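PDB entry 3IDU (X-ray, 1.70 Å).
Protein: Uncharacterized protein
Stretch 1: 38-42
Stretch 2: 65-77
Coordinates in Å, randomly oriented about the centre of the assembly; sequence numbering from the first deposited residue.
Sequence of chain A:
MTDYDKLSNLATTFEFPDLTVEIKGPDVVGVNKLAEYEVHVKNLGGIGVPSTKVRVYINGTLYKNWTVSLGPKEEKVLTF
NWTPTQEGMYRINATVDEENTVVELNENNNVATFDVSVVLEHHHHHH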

# COMPACT_ATOMS: atom_id res chain seq x y z
N GLU A 38 8.15 -2.19 1.84
CA GLU A 38 7.18 -3.20 1.42
C GLU A 38 5.78 -2.63 1.45
O GLU A 38 5.39 -1.94 2.40
CB GLU A 38 7.24 -4.43 2.32
CG GLU A 38 8.62 -5.05 2.45
CD GLU A 38 8.59 -6.37 3.21
OE1 GLU A 38 7.96 -6.42 4.29
OE2 GLU A 38 9.21 -7.35 2.73
N VAL A 39 5.02 -2.90 0.40
CA VAL A 39 3.64 -2.46 0.33
C VAL A 39 2.81 -3.72 0.49
O VAL A 39 2.88 -4.63 -0.33
CB VAL A 39 3.33 -1.79 -1.02
CG1 VAL A 39 1.86 -1.40 -1.07
CG2 VAL A 39 4.21 -0.56 -1.22
N HIS A 40 2.05 -3.80 1.59
CA HIS A 40 1.20 -4.95 1.86
C HIS A 40 -0.21 -4.65 1.37
O HIS A 40 -0.91 -3.81 1.94
CB HIS A 40 1.18 -5.25 3.36
CG HIS A 40 2.49 -5.73 3.90
ND1 HIS A 40 2.64 -6.95 4.53
CD2 HIS A 40 3.72 -5.17 3.88
CE1 HIS A 40 3.90 -7.12 4.87
NE2 HIS A 40 4.58 -6.05 4.48
N VAL A 41 -0.62 -5.33 0.30
CA VAL A 41 -1.96 -5.13 -0.26
C VAL A 41 -2.79 -6.37 0.06
O VAL A 41 -2.38 -7.50 -0.19
CB VAL A 41 -1.88 -4.90 -1.80
CG1 VAL A 41 -1.34 -6.14 -2.49
CG2 VAL A 41 -3.25 -4.53 -2.34
N LYS A 42 -3.97 -6.15 0.64
CA LYS A 42 -4.82 -7.27 1.02
C LYS A 42 -6.25 -7.12 0.53
O LYS A 42 -6.72 -6.01 0.27
CB LYS A 42 -4.84 -7.40 2.55
CG LYS A 42 -3.46 -7.25 3.18
CD LYS A 42 -3.51 -7.11 4.69
CE LYS A 42 -3.78 -8.44 5.37
NZ LYS A 42 -3.60 -8.35 6.86
N ASN A 65 4.33 2.02 -9.79
CA ASN A 65 2.99 1.49 -9.97
C ASN A 65 3.00 -0.01 -10.24
O ASN A 65 3.95 -0.55 -10.81
CB ASN A 65 2.25 2.24 -11.09
CG ASN A 65 3.07 2.35 -12.35
OD1 ASN A 65 3.47 1.35 -12.94
ND2 ASN A 65 3.31 3.59 -12.79
N TRP A 66 1.93 -0.66 -9.79
CA TRP A 66 1.75 -2.10 -9.94
C TRP A 66 0.32 -2.37 -10.36
O TRP A 66 -0.59 -1.58 -10.08
CB TRP A 66 1.95 -2.82 -8.61
CG TRP A 66 3.30 -2.78 -8.01
CD1 TRP A 66 4.27 -3.74 -8.10
CD2 TRP A 66 3.81 -1.78 -7.12
NE1 TRP A 66 5.34 -3.41 -7.31
CE2 TRP A 66 5.09 -2.21 -6.70
CE3 TRP A 66 3.31 -0.57 -6.63
CZ2 TRP A 66 5.87 -1.47 -5.81
CZ3 TRP A 66 4.08 0.17 -5.75
CH2 TRP A 66 5.35 -0.28 -5.34
N THR A 67 0.12 -3.51 -11.00
CA THR A 67 -1.20 -3.96 -11.40
C THR A 67 -1.25 -5.34 -10.76
O THR A 67 -0.49 -6.23 -11.16
CB THR A 67 -1.32 -4.09 -12.93
OG1 THR A 67 -1.38 -2.78 -13.52
CG2 THR A 67 -2.56 -4.88 -13.32
N VAL A 68 -2.12 -5.54 -9.77
CA VAL A 68 -2.17 -6.83 -9.11
C VAL A 68 -3.56 -7.45 -9.04
O VAL A 68 -4.56 -6.78 -9.28
CB VAL A 68 -1.63 -6.76 -7.66
CG1 VAL A 68 -0.25 -6.12 -7.65
CG2 VAL A 68 -2.59 -5.99 -6.78
N SER A 69 -3.58 -8.74 -8.73
CA SER A 69 -4.82 -9.47 -8.58
C SER A 69 -4.80 -10.01 -7.16
O SER A 69 -3.73 -10.28 -6.61
CB SER A 69 -4.90 -10.64 -9.57
OG SER A 69 -3.86 -11.56 -9.34
N LEU A 70 -5.97 -10.14 -6.55
CA LEU A 70 -6.05 -10.65 -5.19
C LEU A 70 -7.32 -11.45 -4.99
O LEU A 70 -8.43 -10.93 -5.15
CB LEU A 70 -6.03 -9.51 -4.17
CG LEU A 70 -4.72 -8.75 -4.00
CD1 LEU A 70 -4.99 -7.48 -3.20
CD2 LEU A 70 -3.68 -9.62 -3.31
N GLY A 71 -7.15 -12.72 -4.66
CA GLY A 71 -8.29 -13.57 -4.43
C GLY A 71 -8.88 -13.22 -3.08
O GLY A 71 -8.34 -12.38 -2.36
N PRO A 72 -10.01 -13.84 -2.71
CA PRO A 72 -10.62 -13.54 -1.41
C PRO A 72 -9.64 -13.82 -0.26
O PRO A 72 -8.93 -14.83 -0.26
CB PRO A 72 -11.85 -14.45 -1.39
CG PRO A 72 -11.50 -15.56 -2.33
CD PRO A 72 -10.77 -14.86 -3.44
N LYS A 73 -9.61 -12.91 0.71
CA LYS A 73 -8.74 -13.05 1.86
C LYS A 73 -7.27 -13.28 1.50
O LYS A 73 -6.55 -13.93 2.24
CB LYS A 73 -9.23 -14.20 2.75
CG LYS A 73 -10.59 -13.95 3.41
CD LYS A 73 -10.94 -15.06 4.39
CE LYS A 73 -12.24 -14.77 5.13
NZ LYS A 73 -12.64 -15.89 6.03
N GLU A 74 -6.83 -12.74 0.36
CA GLU A 74 -5.44 -12.90 -0.05
C GLU A 74 -4.63 -11.63 0.20
O GLU A 74 -5.16 -10.52 0.20
CB GLU A 74 -5.35 -13.28 -1.53
CG GLU A 74 -3.93 -13.64 -1.96
CD GLU A 74 -3.80 -14.04 -3.43
OE1 GLU A 74 -2.70 -14.49 -3.82
OE2 GLU A 74 -4.78 -13.92 -4.18
N GLU A 75 -3.33 -11.81 0.44
CA GLU A 75 -2.44 -10.69 0.68
C GLU A 75 -1.19 -10.85 -0.17
O GLU A 75 -0.72 -11.97 -0.38
CB GLU A 75 -2.04 -10.62 2.16
CG GLU A 75 -1.05 -9.50 2.47
CD GLU A 75 -0.61 -9.46 3.92
OE1 GLU A 75 0.17 -8.56 4.28
OE2 GLU A 75 -1.05 -10.34 4.71
N LYS A 76 -0.68 -9.74 -0.66
CA LYS A 76 0.54 -9.77 -1.45
C LYS A 76 1.47 -8.68 -0.95
O LYS A 76 1.02 -7.61 -0.51
CB LYS A 76 0.24 -9.57 -2.94
CG LYS A 76 -0.35 -10.80 -3.61
CD LYS A 76 -0.60 -10.59 -5.10
CE LYS A 76 -1.08 -11.89 -5.74
NZ LYS A 76 -1.43 -11.74 -7.17
N VAL A 77 2.77 -8.96 -0.99
CA VAL A 77 3.77 -8.02 -0.55
C VAL A 77 4.51 -7.51 -1.77
O VAL A 77 5.18 -8.27 -2.48
CB VAL A 77 4.78 -8.66 0.43
CG1 VAL A 77 5.81 -7.63 0.88
CG2 VAL A 77 4.04 -9.22 1.64
O HOH W 1 0.95 -8.00 6.53

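The imidazole of His40 is held on two sides by two alternate residues of the antiparallel strand 75-77, Glu75 and Val77: at its edge, ND1 donates a hydrogen bond to Glu75 OE1 (3.0 Å, 155° at the hydrogen), while over one face Val77 CG2 lies 4.1 Å from the ring centroid, 22° off the ring normal, in a CH-pi contact. A water lies 2.8 Å from His40 ND1 and donates to Glu75 OE1 at a very short 2.4 Å, so the direct bond and the water share the same two atoms. NE2 of the same ring makes a weak bond to Glu38 OE1 (3.4 Å) within its own strand. Glu75, extended with chi1 and chi2 both t, also forms a long salt bridge from OE2 to Lys42 NZ (3.9 Å); the aliphatic parts of these two side chains pack closer, Lys42 CG to Glu75 CG at 3.4 Å. His40, Lys42, Glu75 and Val77 share one face of the sheet.

In the backbone, Val41 and Lys76 form the hydrogen-bonded pair, Val41 N to Lys76 O and Lys76 N to Val41 O both 2.9 Å and nearly straight. His40-Val77 and Lys42-Glu75 flank it as non-hydrogen-bonded pairs, where CA-H...O contacts fill in, the shortest from Glu75 CA to Val41 O (3.3 Å).

Val41 points to the other face, and is buried there, its CG2 3.5 Å from Leu70 CD1. Val39 CG2 approaches Trp66 CH2 obliquely at 4.3 Å. Strand 65-70 crosses strand 38-42 at 45°, the axes coming no nearer than 8.5 Å, and side chains span the gap. The two strands of stretch 2 are joined by a type II turn, Gly71 to Glu74, closed by Glu74 N to Gly71 O (3.1 Å) and braced by Gly71 N to Glu74 OE2 (2.7 Å). Lys76 NZ reaches back to Ser69 O (2.8 Å), tying the two strands together again.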